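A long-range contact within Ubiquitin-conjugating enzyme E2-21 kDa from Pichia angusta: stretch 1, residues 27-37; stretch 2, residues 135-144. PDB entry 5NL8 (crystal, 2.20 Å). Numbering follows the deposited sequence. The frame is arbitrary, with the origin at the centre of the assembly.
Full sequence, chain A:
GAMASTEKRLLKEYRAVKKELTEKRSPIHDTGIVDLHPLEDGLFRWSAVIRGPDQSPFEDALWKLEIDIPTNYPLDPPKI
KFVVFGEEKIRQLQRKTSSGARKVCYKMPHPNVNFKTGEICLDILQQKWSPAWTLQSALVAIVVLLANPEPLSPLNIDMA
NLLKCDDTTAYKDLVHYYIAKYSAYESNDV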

ATOM      1  N   PRO A  27      -0.643 -11.918 -15.277  1.00 72.59           N
ATOM      2  CA  PRO A  27      -1.571 -12.024 -14.142  1.00 72.44           C
ATOM      3  C   PRO A  27      -1.432 -10.890 -13.116  1.00 68.11           C
ATOM      4  O   PRO A  27      -2.415 -10.553 -12.446  1.00 58.38           O
ATOM      5  CB  PRO A  27      -1.200 -13.371 -13.522  1.00 68.67           C
ATOM      6  CG  PRO A  27      -0.613 -14.151 -14.649  1.00 74.03           C
ATOM      7  CD  PRO A  27       0.154 -13.145 -15.455  1.00 74.38           C
ATOM      8  N   ILE A  28      -0.242 -10.296 -13.029  1.00 65.75           N
ATOM      9  CA  ILE A  28       0.057  -9.280 -12.018  1.00 66.97           C
ATOM     10  C   ILE A  28      -0.935  -8.106 -11.998  1.00 67.96           C
ATOM     11  O   ILE A  28      -1.111  -7.457 -10.967  1.00 64.90           O
ATOM     12  CB  ILE A  28       1.491  -8.710 -12.202  1.00 60.85           C
ATOM     13  CG1 ILE A  28       1.978  -8.064 -10.900  1.00 58.49           C
ATOM     14  CG2 ILE A  28       1.549  -7.712 -13.359  1.00 53.47           C
ATOM     15  CD1 ILE A  28       3.397  -7.551 -10.955  1.00 51.52           C
ATOM     16  N   HIS A  29      -1.600  -7.850 -13.121  1.00 76.75           N
ATOM     17  CA  HIS A  29      -2.524  -6.720 -13.211  1.00 74.95           C
ATOM     18  C   HIS A  29      -3.773  -6.906 -12.353  1.00 80.26           C
ATOM     19  O   HIS A  29      -4.435  -5.928 -11.988  1.00 84.80           O
ATOM     20  CB  HIS A  29      -2.928  -6.472 -14.663  1.00 84.53           C
ATOM     21  CG  HIS A  29      -1.848  -5.853 -15.488  1.00 89.87           C
ATOM     22  ND1 HIS A  29      -0.706  -5.311 -14.934  1.00 84.71           N
ATOM     23  CD2 HIS A  29      -1.735  -5.681 -16.824  1.00 94.51           C
ATOM     24  CE1 HIS A  29       0.062  -4.839 -15.894  1.00 85.87           C
ATOM     25  NE2 HIS A  29      -0.538  -5.049 -17.054  1.00 92.11           N
ATOM     26  N   ASP A  30      -4.094  -8.154 -12.026  1.00 70.35           N
ATOM     27  CA  ASP A  30      -5.267  -8.412 -11.206  1.00 67.26           C
ATOM     28  C   ASP A  30      -4.883  -8.632  -9.742  1.00 65.51           C
ATOM     29  O   ASP A  30      -5.750  -8.878  -8.896  1.00 63.01           O
ATOM     30  CB  ASP A  30      -6.048  -9.610 -11.740  1.00 79.65           C
ATOM     31  CG  ASP A  30      -6.415  -9.465 -13.208  1.00 87.39           C
ATOM     32  OD1 ASP A  30      -6.975  -8.415 -13.572  1.00 82.88           O
ATOM     33  OD2 ASP A  30      -6.171 -10.409 -13.995  1.00 89.42           O
ATOM     34  N   THR A  31      -3.591  -8.507  -9.445  1.00 56.26           N
ATOM     35  CA  THR A  31      -3.111  -8.585  -8.072  1.00 46.93           C
ATOM     36  C   THR A  31      -3.225  -7.229  -7.382  1.00 41.90           C
ATOM     37  O   THR A  31      -3.311  -7.158  -6.159  1.00 47.63           O
ATOM     38  CB  THR A  31      -1.651  -9.054  -8.003  1.00 53.70           C
ATOM     39  OG1 THR A  31      -0.788  -8.028  -8.509  1.00 54.03           O
ATOM     40  CG2 THR A  31      -1.451 -10.334  -8.805  1.00 57.55           C
ATOM     41  N   GLY A  32      -3.209  -6.157  -8.167  1.00 34.20           N
ATOM     42  CA  GLY A  32      -3.388  -4.822  -7.623  1.00 32.60           C
ATOM     43  C   GLY A  32      -2.149  -3.947  -7.672  1.00 41.25           C
ATOM     44  O   GLY A  32      -2.208  -2.756  -7.362  1.00 40.07           O
ATOM     45  N   ILE A  33      -1.022  -4.534  -8.056  1.00 45.67           N
ATOM     46  CA  ILE A  33       0.208  -3.770  -8.225  1.00 33.92           C
ATOM     47  C   ILE A  33       0.110  -2.876  -9.454  1.00 47.37           C
ATOM     48  O   ILE A  33      -0.130  -3.356 -10.563  1.00 52.89           O
ATOM     49  CB  ILE A  33       1.431  -4.688  -8.369  1.00 40.64           C
ATOM     50  CG1 ILE A  33       1.568  -5.589  -7.145  1.00 37.95           C
ATOM     51  CG2 ILE A  33       2.693  -3.865  -8.572  1.00 44.80           C
ATOM     52  CD1 ILE A  33       2.714  -6.570  -7.247  1.00 47.26           C
ATOM     53  N   VAL A  34       0.297  -1.576  -9.255  1.00 36.38           N
ATOM     54  CA  VAL A  34       0.201  -0.624 -10.352  1.00 32.35           C
ATOM     55  C   VAL A  34       1.571  -0.076 -10.741  1.00 45.61           C
ATOM     56  O   VAL A  34       1.870   0.063 -11.927  1.00 43.17           O
ATOM     57  CB  VAL A  34      -0.738   0.542 -10.005  1.00 33.69           C
ATOM     58  CG1 VAL A  34      -0.780   1.556 -11.143  1.00 29.67           C
ATOM     59  CG2 VAL A  34      -2.134   0.015  -9.706  1.00 33.41           C
ATOM     60  N   ASP A  35       2.409   0.227  -9.754  1.00 39.48           N
ATOM     61  CA  ASP A  35       3.749   0.729 -10.069  1.00 42.03           C
ATOM     62  C   ASP A  35       4.763   0.405  -8.972  1.00 46.53           C
ATOM     63  O   ASP A  35       4.390   0.105  -7.837  1.00 41.86           O
ATOM     64  CB  ASP A  35       3.703   2.241 -10.317  1.00 45.96           C
ATOM     65  CG  ASP A  35       4.920   2.751 -11.076  1.00 67.81           C
ATOM     66  OD1 ASP A  35       5.663   1.920 -11.645  1.00 71.84           O
ATOM     67  OD2 ASP A  35       5.130   3.982 -11.110  1.00 65.56           O
ATOM     68  N   LEU A  36       6.045   0.466  -9.330  1.00 40.03           N
ATOM     69  CA  LEU A  36       7.145   0.208  -8.402  1.00 44.84           C
ATOM     70  C   LEU A  36       8.457   0.781  -8.939  1.00 41.85           C
ATOM     71  O   LEU A  36       8.800   0.557 -10.097  1.00 37.65           O
ATOM     72  CB  LEU A  36       7.299  -1.296  -8.155  1.00 40.81           C
ATOM     73  CG  LEU A  36       8.510  -1.754  -7.335  1.00 41.23           C
ATOM     74  CD1 LEU A  36       8.365  -1.349  -5.872  1.00 31.42           C
ATOM     75  CD2 LEU A  36       8.711  -3.257  -7.453  1.00 34.36           C
ATOM     76  N   HIS A  37       9.191   1.518  -8.105  1.00 34.73           N
ATOM     77  CA  HIS A  37      10.503   2.036  -8.506  1.00 43.64           C
ATOM     78  C   HIS A  37      11.294   2.547  -7.305  1.00 43.76           C
ATOM     79  O   HIS A  37      10.712   2.873  -6.277  1.00 31.13           O
ATOM     80  CB  HIS A  37      10.355   3.150  -9.555  1.00 41.62           C
ATOM     81  CG  HIS A  37       9.560   4.326  -9.088  1.00 51.14           C
ATOM     82  ND1 HIS A  37      10.128   5.397  -8.427  1.00 58.84           N
ATOM     83  CD2 HIS A  37       8.240   4.606  -9.192  1.00 59.35           C
ATOM     84  CE1 HIS A  37       9.192   6.279  -8.142  1.00 60.75           C
ATOM     85  NE2 HIS A  37       8.035   5.829  -8.593  1.00 54.92           N
TER
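Stretch 2 135-144: LQSALVAIVV

Stretch 2 is helical throughout, Leu-135 to Val-144, with i to i+4 bonds such as Val-143 N to Leu-139 O (3.0 Å), and the helix continues later in the chain. It packs over the strand that begins at Ile-33 and over the turn before it. Strand and helix axes approach to 9.9 Å, and their N-to-C directions make an angle of 135°, so the helix runs obliquely against the strand, nearer antiparallel than parallel. No hydrogen bond joins the two stretches; 421 Å² is buried, both sides summed, most of it on apolar residues.

Ile-33 covers the most surface. The CA-to-CB bond of Ile-33 points sideways, but the m, t rotamer carries the end of the side chain to the helix, where Ile-33 CD1 lies 3.7 Å from Gln-136 CG, 3.9 Å from Leu-139 CB and 4.1 Å from Val-140 CG2. One methyl thus meets three residues spaced i, i+3 and i+4, about one turn of helix. Leu-139, next in area and in the m, t rotamer, has its CA-to-CB bond directed toward stretch 1; besides Ile-33 it meets Leu-36, with CD1 atoms of the two leucines 4.4 Å apart.

Thr-31 extends the contact into the turn. Its OG1 donates to Ile-28 O at 2.5 Å, leaving the hydroxyl engaged within the turn, while Thr-31 CB rests 3.9 Å from Val-140 CG2. Thr-31 O comes within 3.2 Å of Val-143 CG1, a tight approach of carbonyl to methyl. Gly-32 follows with phi 111°, where a CB would be jammed against the preceding carbonyl and would also lie 3.0 Å from Val-143 CG1; without one, its CA sits 4.3 Å from Val-143 CG2. Toward the start of the helix, Gln-136, extended with chi1 and chi2 both t, brings NE2 to 3.9 Å from Ile-28 CG1.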

ATOM      1  N   LEU A 135       9.590  -8.988  -3.237  1.00 56.43           N
ATOM      2  CA  LEU A 135       8.936  -7.686  -3.130  1.00 56.23           C
ATOM      3  C   LEU A 135       7.498  -7.773  -3.627  1.00 49.04           C
ATOM      4  O   LEU A 135       6.570  -7.227  -3.010  1.00 48.15           O
ATOM      5  CB  LEU A 135       9.699  -6.628  -3.929  1.00 53.11           C
ATOM      6  CG  LEU A 135      11.082  -6.222  -3.420  1.00 62.05           C
ATOM      7  CD1 LEU A 135      11.741  -5.243  -4.381  1.00 59.72           C
ATOM      8  CD2 LEU A 135      10.978  -5.623  -2.030  1.00 59.37           C
ATOM      9  N   GLN A 136       7.330  -8.468  -4.749  1.00 47.35           N
ATOM     10  CA  GLN A 136       6.021  -8.646  -5.362  1.00 51.89           C
ATOM     11  C   GLN A 136       5.043  -9.297  -4.389  1.00 42.91           C
ATOM     12  O   GLN A 136       3.903  -8.849  -4.247  1.00 51.23           O
ATOM     13  CB  GLN A 136       6.136  -9.483  -6.639  1.00 30.84           C
ATOM     14  CG  GLN A 136       4.816  -9.661  -7.371  1.00 45.33           C
ATOM     15  CD  GLN A 136       4.942 -10.541  -8.594  1.00 59.14           C
ATOM     16  OE1 GLN A 136       6.043 -10.778  -9.088  1.00 62.77           O
ATOM     17  NE2 GLN A 136       3.813 -11.039  -9.087  1.00 65.35           N
ATOM     18  N   SER A 137       5.498 -10.342  -3.705  1.00 42.52           N
ATOM     19  CA  SER A 137       4.636 -11.065  -2.782  1.00 42.85           C
ATOM     20  C   SER A 137       4.257 -10.184  -1.593  1.00 41.72           C
ATOM     21  O   SER A 137       3.159 -10.301  -1.055  1.00 39.00           O
ATOM     22  CB  SER A 137       5.310 -12.357  -2.305  1.00 48.87           C
ATOM     23  OG  SER A 137       6.634 -12.125  -1.864  1.00 58.23           O
ATOM     24  N   ALA A 138       5.157  -9.291  -1.194  1.00 40.69           N
ATOM     25  CA  ALA A 138       4.862  -8.360  -0.109  1.00 45.59           C
ATOM     26  C   ALA A 138       3.775  -7.366  -0.526  1.00 48.76           C
ATOM     27  O   ALA A 138       2.808  -7.127   0.218  1.00 42.94           O
ATOM     28  CB  ALA A 138       6.122  -7.629   0.322  1.00 45.50           C
ATOM     29  N   LEU A 139       3.931  -6.796  -1.721  1.00 40.84           N
ATOM     30  CA  LEU A 139       2.913  -5.885  -2.249  1.00 37.90           C
ATOM     31  C   LEU A 139       1.543  -6.571  -2.319  1.00 37.82           C
ATOM     32  O   LEU A 139       0.529  -6.042  -1.824  1.00 43.31           O
ATOM     33  CB  LEU A 139       3.327  -5.361  -3.628  1.00 30.50           C
ATOM     34  CG  LEU A 139       4.573  -4.466  -3.649  1.00 41.35           C
ATOM     35  CD1 LEU A 139       4.950  -4.048  -5.065  1.00 36.10           C
ATOM     36  CD2 LEU A 139       4.364  -3.243  -2.766  1.00 29.42           C
ATOM     37  N   VAL A 140       1.530  -7.760  -2.916  1.00 30.71           N
ATOM     38  CA  VAL A 140       0.319  -8.567  -3.011  1.00 29.43           C
ATOM     39  C   VAL A 140      -0.287  -8.804  -1.627  1.00 35.19           C
ATOM     40  O   VAL A 140      -1.500  -8.711  -1.449  1.00 42.40           O
ATOM     41  CB  VAL A 140       0.602  -9.918  -3.702  1.00 31.89           C
ATOM     42  CG1 VAL A 140      -0.584 -10.858  -3.567  1.00 42.89           C
ATOM     43  CG2 VAL A 140       0.952  -9.699  -5.169  1.00 30.69           C
ATOM     44  N   ALA A 141       0.571  -9.078  -0.647  1.00 38.78           N
ATOM     45  CA  ALA A 141       0.141  -9.284   0.732  1.00 34.64           C
ATOM     46  C   ALA A 141      -0.574  -8.059   1.295  1.00 37.58           C
ATOM     47  O   ALA A 141      -1.548  -8.187   2.037  1.00 39.01           O
ATOM     48  CB  ALA A 141       1.329  -9.640   1.606  1.00 36.18           C
ATOM     49  N   ILE A 142      -0.089  -6.870   0.954  1.00 32.80           N
ATOM     50  CA  ILE A 142      -0.739  -5.650   1.444  1.00 34.90           C
ATOM     51  C   ILE A 142      -2.090  -5.404   0.764  1.00 36.11           C
ATOM     52  O   ILE A 142      -3.074  -5.002   1.419  1.00 37.18           O
ATOM     53  CB  ILE A 142       0.171  -4.430   1.258  1.00 32.07           C
ATOM     54  CG1 ILE A 142       1.221  -4.409   2.362  1.00 35.66           C
ATOM     55  CG2 ILE A 142      -0.625  -3.135   1.298  1.00 34.99           C
ATOM     56  CD1 ILE A 142       2.576  -4.063   1.863  1.00 54.29           C
ATOM     57  N   VAL A 143      -2.145  -5.657  -0.543  1.00 29.16           N
ATOM     58  CA  VAL A 143      -3.417  -5.576  -1.259  1.00 33.55           C
ATOM     59  C   VAL A 143      -4.434  -6.545  -0.640  1.00 33.34           C
ATOM     60  O   VAL A 143      -5.610  -6.215  -0.486  1.00 39.06           O
ATOM     61  CB  VAL A 143      -3.250  -5.879  -2.763  1.00 35.90           C
ATOM     62  CG1 VAL A 143      -4.603  -5.898  -3.458  1.00 37.97           C
ATOM     63  CG2 VAL A 143      -2.334  -4.855  -3.410  1.00 35.00           C
ATOM     64  N   VAL A 144      -3.968  -7.736  -0.275  1.00 39.55           N
ATOM     65  CA  VAL A 144      -4.796  -8.704   0.435  1.00 37.93           C
ATOM     66  C   VAL A 144      -5.271  -8.126   1.765  1.00 43.30           C
ATOM     67  O   VAL A 144      -6.449  -8.228   2.114  1.00 46.00           O
ATOM     68  CB  VAL A 144      -4.035 -10.021   0.700  1.00 44.05           C
ATOM     69  CG1 VAL A 144      -4.812 -10.907   1.675  1.00 42.12           C
ATOM     70  CG2 VAL A 144      -3.759 -10.758  -0.606  1.00 39.38           C
TER